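Local atomic coordinates of PcyX_EBK42635 (Marine metagenome, PDB entry 5OWG), a protein that probably reduces biliverdin to phycoerythrobilin in a four-electron reaction, as a phage-type member of the ferredoxin-dependent bilin reductase family. Residues N54-V64 and M75-L84; G87-I95 and T103-P111. All coordinates share one frame; numbering follows the deposited sequence.

Contact 1: residues N54-V64 and M75-L84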
# COMPACT_ATOMS: atom_id res chain seq x y z
N ASN A 54 -2.16 -7.78 11.15
CA ASN A 54 -2.67 -8.90 11.93
C ASN A 54 -1.56 -9.95 12.01
O ASN A 54 -0.43 -9.72 11.57
CB ASN A 54 -3.97 -9.46 11.32
CG ASN A 54 -3.75 -10.25 10.04
OD1 ASN A 54 -2.62 -10.48 9.61
ND2 ASN A 54 -4.85 -10.69 9.43
N ARG A 55 -1.91 -11.10 12.60
CA ARG A 55 -0.93 -12.17 12.78
C ARG A 55 -0.19 -12.47 11.48
O ARG A 55 1.02 -12.73 11.50
CB ARG A 55 -1.64 -13.42 13.30
CG ARG A 55 -0.84 -14.72 13.14
CD ARG A 55 -1.54 -15.89 13.82
NE ARG A 55 -0.87 -17.17 13.55
CZ ARG A 55 -1.37 -18.36 13.85
NH1 ARG A 55 -2.56 -18.46 14.44
NH2 ARG A 55 -0.70 -19.46 13.57
N TYR A 56 -0.88 -12.43 10.35
CA TYR A 56 -0.32 -12.89 9.10
C TYR A 56 0.27 -11.77 8.25
O TYR A 56 1.09 -12.05 7.37
CB TYR A 56 -1.39 -13.63 8.29
CG TYR A 56 -2.06 -14.75 9.06
CD1 TYR A 56 -1.45 -15.99 9.19
CD2 TYR A 56 -3.30 -14.57 9.65
CE1 TYR A 56 -2.05 -17.01 9.90
CE2 TYR A 56 -3.91 -15.58 10.36
CZ TYR A 56 -3.29 -16.80 10.48
OH TYR A 56 -3.89 -17.82 11.18
N ILE A 57 -0.13 -10.52 8.49
CA ILE A 57 0.31 -9.38 7.70
C ILE A 57 0.92 -8.37 8.66
O ILE A 57 0.20 -7.73 9.43
CB ILE A 57 -0.84 -8.76 6.90
CG1 ILE A 57 -1.39 -9.76 5.88
CG2 ILE A 57 -0.40 -7.48 6.20
CD1 ILE A 57 -2.84 -9.51 5.50
N ARG A 58 2.25 -8.23 8.62
CA ARG A 58 2.92 -7.33 9.56
C ARG A 58 2.58 -5.87 9.29
O ARG A 58 2.54 -5.07 10.23
CB ARG A 58 4.44 -7.53 9.51
CG ARG A 58 5.12 -7.05 8.24
CD ARG A 58 6.64 -7.11 8.40
NE ARG A 58 7.33 -6.69 7.18
CZ ARG A 58 7.66 -5.43 6.89
NH1 ARG A 58 7.37 -4.44 7.73
NH2 ARG A 58 8.29 -5.16 5.76
N ARG A 59 2.33 -5.50 8.04
CA ARG A 59 2.08 -4.10 7.72
C ARG A 59 1.16 -3.97 6.52
O ARG A 59 1.40 -4.57 5.47
CB ARG A 59 3.40 -3.36 7.47
CG ARG A 59 3.22 -1.86 7.28
CD ARG A 59 4.55 -1.14 7.25
NE ARG A 59 4.39 0.32 7.27
CZ ARG A 59 4.32 1.09 6.19
NH1 ARG A 59 4.40 0.56 4.98
NH2 ARG A 59 4.17 2.40 6.33
N ALA A 60 0.10 -3.18 6.69
CA ALA A 60 -0.80 -2.79 5.62
C ALA A 60 -0.99 -1.28 5.72
O ALA A 60 -1.46 -0.79 6.75
CB ALA A 60 -2.14 -3.51 5.73
N HIS A 61 -0.64 -0.55 4.66
CA HIS A 61 -0.48 0.90 4.73
C HIS A 61 -1.31 1.55 3.65
O HIS A 61 -1.13 1.26 2.46
CB HIS A 61 1.00 1.27 4.58
CG HIS A 61 1.26 2.75 4.55
ND1 HIS A 61 2.37 3.29 3.96
CD2 HIS A 61 0.54 3.79 5.04
CE1 HIS A 61 2.34 4.61 4.09
NE2 HIS A 61 1.24 4.94 4.74
N LEU A 62 -2.22 2.44 4.05
CA LEU A 62 -3.05 3.20 3.12
C LEU A 62 -2.62 4.66 3.16
O LEU A 62 -2.74 5.32 4.20
CB LEU A 62 -4.53 3.08 3.48
CG LEU A 62 -5.49 3.86 2.58
CD1 LEU A 62 -5.53 3.27 1.18
CD2 LEU A 62 -6.88 3.92 3.19
N ASP A 63 -2.12 5.15 2.03
CA ASP A 63 -1.66 6.53 1.89
C ASP A 63 -2.54 7.23 0.85
O ASP A 63 -2.53 6.85 -0.32
CB ASP A 63 -0.19 6.57 1.47
CG ASP A 63 0.24 7.94 0.99
OD1 ASP A 63 -0.28 8.95 1.51
OD2 ASP A 63 1.09 8.01 0.08
N VAL A 64 -3.28 8.24 1.29
CA VAL A 64 -4.23 8.95 0.44
C VAL A 64 -3.93 10.44 0.51
O VAL A 64 -3.82 11.00 1.61
CB VAL A 64 -5.69 8.68 0.86
CG1 VAL A 64 -6.67 9.42 -0.04
CG2 VAL A 64 -5.98 7.19 0.85
N MET A 75 -4.53 11.06 -5.16
CA MET A 75 -3.74 9.85 -5.34
C MET A 75 -3.96 8.95 -4.13
O MET A 75 -4.43 9.38 -3.08
CB MET A 75 -2.25 10.17 -5.52
CG MET A 75 -1.44 10.27 -4.23
SD MET A 75 -0.95 8.70 -3.50
CE MET A 75 -0.00 7.94 -4.82
N ALA A 76 -3.60 7.68 -4.31
CA ALA A 76 -3.69 6.72 -3.22
C ALA A 76 -2.61 5.67 -3.40
O ALA A 76 -2.23 5.32 -4.53
CB ALA A 76 -5.07 6.06 -3.16
N HIS A 77 -2.11 5.17 -2.28
CA HIS A 77 -1.10 4.12 -2.26
C HIS A 77 -1.50 3.10 -1.21
O HIS A 77 -1.90 3.46 -0.10
CB HIS A 77 0.29 4.71 -1.95
CG HIS A 77 1.31 3.68 -1.56
ND1 HIS A 77 2.10 3.03 -2.48
CD2 HIS A 77 1.67 3.20 -0.34
CE1 HIS A 77 2.90 2.19 -1.85
NE2 HIS A 77 2.66 2.28 -0.55
N LEU A 78 -1.41 1.82 -1.57
CA LEU A 78 -1.81 0.74 -0.68
C LEU A 78 -0.83 -0.41 -0.85
O LEU A 78 -0.65 -0.91 -1.96
CB LEU A 78 -3.24 0.28 -0.99
CG LEU A 78 -3.81 -0.83 -0.10
CD1 LEU A 78 -3.93 -0.39 1.35
CD2 LEU A 78 -5.16 -1.29 -0.62
N CYS A 79 -0.21 -0.83 0.25
CA CYS A 79 0.79 -1.88 0.23
C CYS A 79 0.60 -2.78 1.44
O CYS A 79 0.26 -2.32 2.53
CB CYS A 79 2.21 -1.30 0.24
SG CYS A 79 3.48 -2.54 -0.05
N LEU A 80 0.83 -4.08 1.23
CA LEU A 80 0.71 -5.07 2.29
C LEU A 80 1.96 -5.95 2.30
O LEU A 80 2.28 -6.59 1.29
CB LEU A 80 -0.53 -5.94 2.10
CG LEU A 80 -1.83 -5.50 2.78
CD1 LEU A 80 -2.44 -4.29 2.10
CD2 LEU A 80 -2.83 -6.65 2.84
N PHE A 81 2.65 -5.98 3.44
CA PHE A 81 3.78 -6.88 3.65
C PHE A 81 3.34 -8.05 4.53
O PHE A 81 2.77 -7.82 5.61
CB PHE A 81 4.94 -6.16 4.32
CG PHE A 81 5.72 -5.27 3.40
CD1 PHE A 81 6.70 -5.80 2.56
CD2 PHE A 81 5.51 -3.90 3.38
CE1 PHE A 81 7.43 -4.98 1.72
CE2 PHE A 81 6.23 -3.08 2.54
CZ PHE A 81 7.19 -3.62 1.71
N PRO A 82 3.58 -9.30 4.14
CA PRO A 82 3.25 -10.42 5.03
C PRO A 82 4.22 -10.52 6.20
O PRO A 82 5.24 -9.82 6.26
CB PRO A 82 3.34 -11.65 4.12
CG PRO A 82 4.27 -11.23 3.03
CD PRO A 82 4.02 -9.77 2.82
N MET A 83 3.90 -11.41 7.13
CA MET A 83 4.73 -11.61 8.31
C MET A 83 6.02 -12.34 7.93
O MET A 83 6.17 -12.89 6.83
CB MET A 83 3.95 -12.37 9.39
CG MET A 83 4.54 -12.30 10.80
SD MET A 83 4.79 -10.61 11.39
CE MET A 83 3.10 -10.02 11.45
N LEU A 84 6.96 -12.36 8.88
CA LEU A 84 8.36 -12.66 8.59
C LEU A 84 8.68 -14.15 8.41
O LEU A 84 9.79 -14.46 7.98
CB LEU A 84 9.24 -12.08 9.69
CG LEU A 84 9.14 -10.55 9.86
CD1 LEU A 84 9.97 -10.09 11.05
CD2 LEU A 84 9.57 -9.82 8.60

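Contact 2: residues G87-I95 and T103-P111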
# COMPACT_ATOMS: atom_id res chain seq x y z
N GLY A 87 6.56 -16.28 2.95
CA GLY A 87 7.34 -15.99 1.77
C GLY A 87 6.48 -15.48 0.63
O GLY A 87 6.90 -15.51 -0.53
N GLY A 88 5.28 -15.01 0.95
CA GLY A 88 4.32 -14.61 -0.05
C GLY A 88 4.68 -13.30 -0.73
O GLY A 88 5.60 -12.58 -0.32
N PRO A 89 3.94 -12.96 -1.79
CA PRO A 89 4.22 -11.71 -2.51
C PRO A 89 3.82 -10.48 -1.72
O PRO A 89 3.54 -10.56 -0.52
CB PRO A 89 3.38 -11.86 -3.79
CG PRO A 89 2.26 -12.76 -3.40
CD PRO A 89 2.82 -13.71 -2.38
N ILE A 90 3.80 -9.33 -2.39
CA ILE A 90 3.45 -8.05 -1.77
C ILE A 90 2.32 -7.45 -2.60
O ILE A 90 2.51 -7.09 -3.77
CB ILE A 90 4.64 -7.09 -1.70
CG1 ILE A 90 5.72 -7.65 -0.77
CG2 ILE A 90 4.21 -5.71 -1.23
CD1 ILE A 90 7.10 -7.06 -1.01
N TYR A 91 1.13 -7.35 -2.00
CA TYR A 91 0.06 -6.57 -2.60
C TYR A 91 0.50 -5.12 -2.72
O TYR A 91 0.96 -4.52 -1.75
CB TYR A 91 -1.21 -6.66 -1.76
CG TYR A 91 -2.39 -5.88 -2.30
CD1 TYR A 91 -2.51 -4.51 -2.08
CD2 TYR A 91 -3.41 -6.51 -3.00
CE1 TYR A 91 -3.59 -3.79 -2.56
CE2 TYR A 91 -4.50 -5.80 -3.48
CZ TYR A 91 -4.58 -4.44 -3.26
OH TYR A 91 -5.66 -3.73 -3.73
N GLY A 92 0.37 -4.56 -3.92
CA GLY A 92 0.70 -3.17 -4.15
C GLY A 92 -0.28 -2.56 -5.12
O GLY A 92 -0.49 -3.09 -6.21
N PHE A 93 -0.90 -1.45 -4.73
CA PHE A 93 -1.84 -0.74 -5.59
C PHE A 93 -1.52 0.75 -5.50
O PHE A 93 -1.50 1.32 -4.41
CB PHE A 93 -3.29 -0.99 -5.18
CG PHE A 93 -4.30 -0.32 -6.07
CD1 PHE A 93 -4.69 -0.90 -7.27
CD2 PHE A 93 -4.85 0.89 -5.71
CE1 PHE A 93 -5.62 -0.28 -8.09
CE2 PHE A 93 -5.78 1.52 -6.53
CZ PHE A 93 -6.16 0.93 -7.71
N ASP A 94 -1.25 1.36 -6.65
CA ASP A 94 -0.91 2.77 -6.73
C ASP A 94 -1.70 3.39 -7.87
O ASP A 94 -1.59 2.94 -9.02
CB ASP A 94 0.59 2.98 -6.93
CG ASP A 94 1.40 2.52 -5.73
OD1 ASP A 94 1.12 3.00 -4.61
OD2 ASP A 94 2.31 1.69 -5.91
N ILE A 95 -2.49 4.42 -7.56
CA ILE A 95 -3.30 5.12 -8.55
C ILE A 95 -3.10 6.61 -8.35
O ILE A 95 -3.26 7.13 -7.24
CB ILE A 95 -4.79 4.73 -8.43
CG1 ILE A 95 -5.54 5.11 -9.71
CG2 ILE A 95 -5.45 5.38 -7.21
CD1 ILE A 95 -5.42 4.07 -10.79
N THR A 103 -3.85 9.21 -14.78
CA THR A 103 -2.54 9.27 -15.41
C THR A 103 -1.71 8.03 -15.12
O THR A 103 -1.07 7.48 -16.03
CB THR A 103 -1.79 10.52 -14.95
OG1 THR A 103 -1.46 10.39 -13.56
CG2 THR A 103 -2.65 11.76 -15.14
N GLY A 104 -1.70 7.58 -13.88
CA GLY A 104 -0.89 6.44 -13.48
C GLY A 104 -1.70 5.42 -12.72
O GLY A 104 -2.57 5.76 -11.92
N ALA A 105 -1.41 4.14 -12.98
CA ALA A 105 -2.07 3.04 -12.31
C ALA A 105 -1.10 1.87 -12.23
O ALA A 105 -0.46 1.53 -13.23
CB ALA A 105 -3.35 2.62 -13.04
N PHE A 106 -1.00 1.26 -11.05
CA PHE A 106 -0.11 0.12 -10.84
C PHE A 106 -0.74 -0.85 -9.86
O PHE A 106 -1.39 -0.43 -8.89
CB PHE A 106 1.26 0.58 -10.31
CG PHE A 106 2.13 -0.54 -9.84
CD1 PHE A 106 2.86 -1.29 -10.75
CD2 PHE A 106 2.23 -0.84 -8.49
CE1 PHE A 106 3.67 -2.32 -10.32
CE2 PHE A 106 3.04 -1.87 -8.06
CZ PHE A 106 3.76 -2.62 -8.98
N HIS A 107 -0.56 -2.14 -10.11
CA HIS A 107 -1.09 -3.16 -9.23
C HIS A 107 -0.53 -4.52 -9.62
O HIS A 107 -0.50 -4.87 -10.80
CB HIS A 107 -2.63 -3.20 -9.28
CG HIS A 107 -3.23 -4.24 -8.38
ND1 HIS A 107 -3.33 -5.57 -8.75
CD2 HIS A 107 -3.78 -4.15 -7.15
CE1 HIS A 107 -3.91 -6.25 -7.77
NE2 HIS A 107 -4.19 -5.41 -6.79
N ASP A 108 -0.10 -5.28 -8.61
CA ASP A 108 0.31 -6.67 -8.80
C ASP A 108 0.66 -7.25 -7.43
O ASP A 108 0.73 -6.53 -6.43
CB ASP A 108 1.51 -6.81 -9.74
CG ASP A 108 2.83 -6.51 -9.06
OD1 ASP A 108 2.90 -5.50 -8.33
OD2 ASP A 108 3.79 -7.28 -9.25
N PHE A 109 0.86 -8.57 -7.41
CA PHE A 109 1.36 -9.26 -6.22
C PHE A 109 2.84 -9.54 -6.44
O PHE A 109 3.25 -10.61 -6.88
CB PHE A 109 0.58 -10.56 -5.97
CG PHE A 109 -0.85 -10.35 -5.56
CD1 PHE A 109 -1.43 -9.09 -5.54
CD2 PHE A 109 -1.63 -11.43 -5.19
CE1 PHE A 109 -2.75 -8.92 -5.17
CE2 PHE A 109 -2.95 -11.27 -4.81
CZ PHE A 109 -3.51 -10.01 -4.80
N SER A 110 3.66 -8.53 -6.14
CA SER A 110 5.09 -8.64 -6.39
C SER A 110 5.68 -9.76 -5.54
O SER A 110 5.46 -9.78 -4.32
CB SER A 110 5.78 -7.31 -6.08
OG SER A 110 5.20 -6.26 -6.84
N PRO A 111 6.44 -10.70 -6.13
CA PRO A 111 6.94 -11.82 -5.34
C PRO A 111 8.24 -11.51 -4.60
O PRO A 111 9.23 -11.15 -5.24
CB PRO A 111 7.16 -12.91 -6.39
CG PRO A 111 7.35 -12.17 -7.70
CD PRO A 111 6.98 -10.72 -7.50

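Contact 1: residues N54-V64 and M75-L84
The guanidinium of Arg58 lies flat on the ring of Phe81. The two planes are 24° apart, and the side chains run alongside each other in the same direction. NH2 of Arg58 sits over one face of the ring, toward its rim, 3.5 Å from CG of Phe81. Arg58 and Arg59 both face Phe81, a classic beta bulge in an otherwise regular antiparallel hairpin. At Arg58 chi1 is 70°, which sets CG between the backbone N and the carbonyl carbon. From there the chain runs extended to NE and carries the guanidinium, with NH2, over the ring. The bent Met83 packs against the start of that arginine, with CE 3.3 Å from CA of Arg58.

Farther along the sheet, His77 turns its edge toward the face of His61. These rings are offset, with planes at 69°. Between the strands, Asp63 N gives a nearly straight bond to His77 O, 2.7 Å long. The other face is apolar: CB of Ala60 meets CG of Leu80 at 3.6 Å, and CD1 of Leu62 meets CD1 of Leu78 at 4.0 Å.

Several polar ends have partners beyond the hairpin. Arg58 bonds to Gln196, Arg59 pairs with Glu34, His61 bonds to Asn49, and ND1 of His77 probably bonds to Asp94. Strands 47-53 and 90-96 flank the pair in the sheet, while helices 14-28 and 161-179 pack on the leucine face.

Contact 2: residues G87-I95 and T103-P111
His107 points the edge of its ring at the face of Tyr91 in an offset edge-to-face pair, the planes nearly perpendicular at 86°. The pair lies on an antiparallel beta hairpin, strands 90-96 and 104-110, at one end of the six-stranded sheet. NE2 of His107 comes within 3.3 Å of CE2 of Tyr91. Phe93 and Phe109 extend the pair into an aromatic cluster. Phe109 meets Tyr91 rim to rim, its CE1 3.3 Å from CD2 of Tyr91. Phe93 likewise meets His107 by the rims, with CD1 of Phe93 3.4 Å from CD2 of His107. Tyr91 and His107 point to the same face of the sheet. At each, chi1 of 180° sets CG opposite the backbone N and beside the carbonyl carbon, and from there the rings meet.

Backbone bonds hold the register. Asp94 N donates to Phe106 O at 2.9 Å, and Gly92 exchanges two longer bonds with Asp108. On the other face the carboxylate of Asp94 runs beside the Phe106 ring.

Farther out, helix 161-179 packs on the cluster. Tyr91 OH bonds to Ala169 O there, and Phe109 meets Tyr176 edge-to-face. Trp17 of helix 14-28 meets the ring of Phe93. Back on the Asp94 face, Ser110 OG donates to OD1 of Asp108 over 2.8 Å, meeting it on the syn side of the carboxylate.

In the fold
Contacts 1 and 2 are successive hairpins of one antiparallel sheet, joined where strands 73-82 and 90-96 lie side by side. A backbone bond, probably from Phe93 N to Leu78 O, helps bind them. Contact 1 is central and largely buried; contact 2 includes the outermost strand 104-110 and is only partly buried. Helix 161-179 packs against both on one face, where contact 1 offers mainly leucines and contact 2 an aromatic cluster. On the other face contact 1 is rich in arginine and histidine, whereas contact 2 carries aspartates, a serine and the exposed Phe106. The approach of His77 to Asp94, of doubtful length, joins the two polar faces.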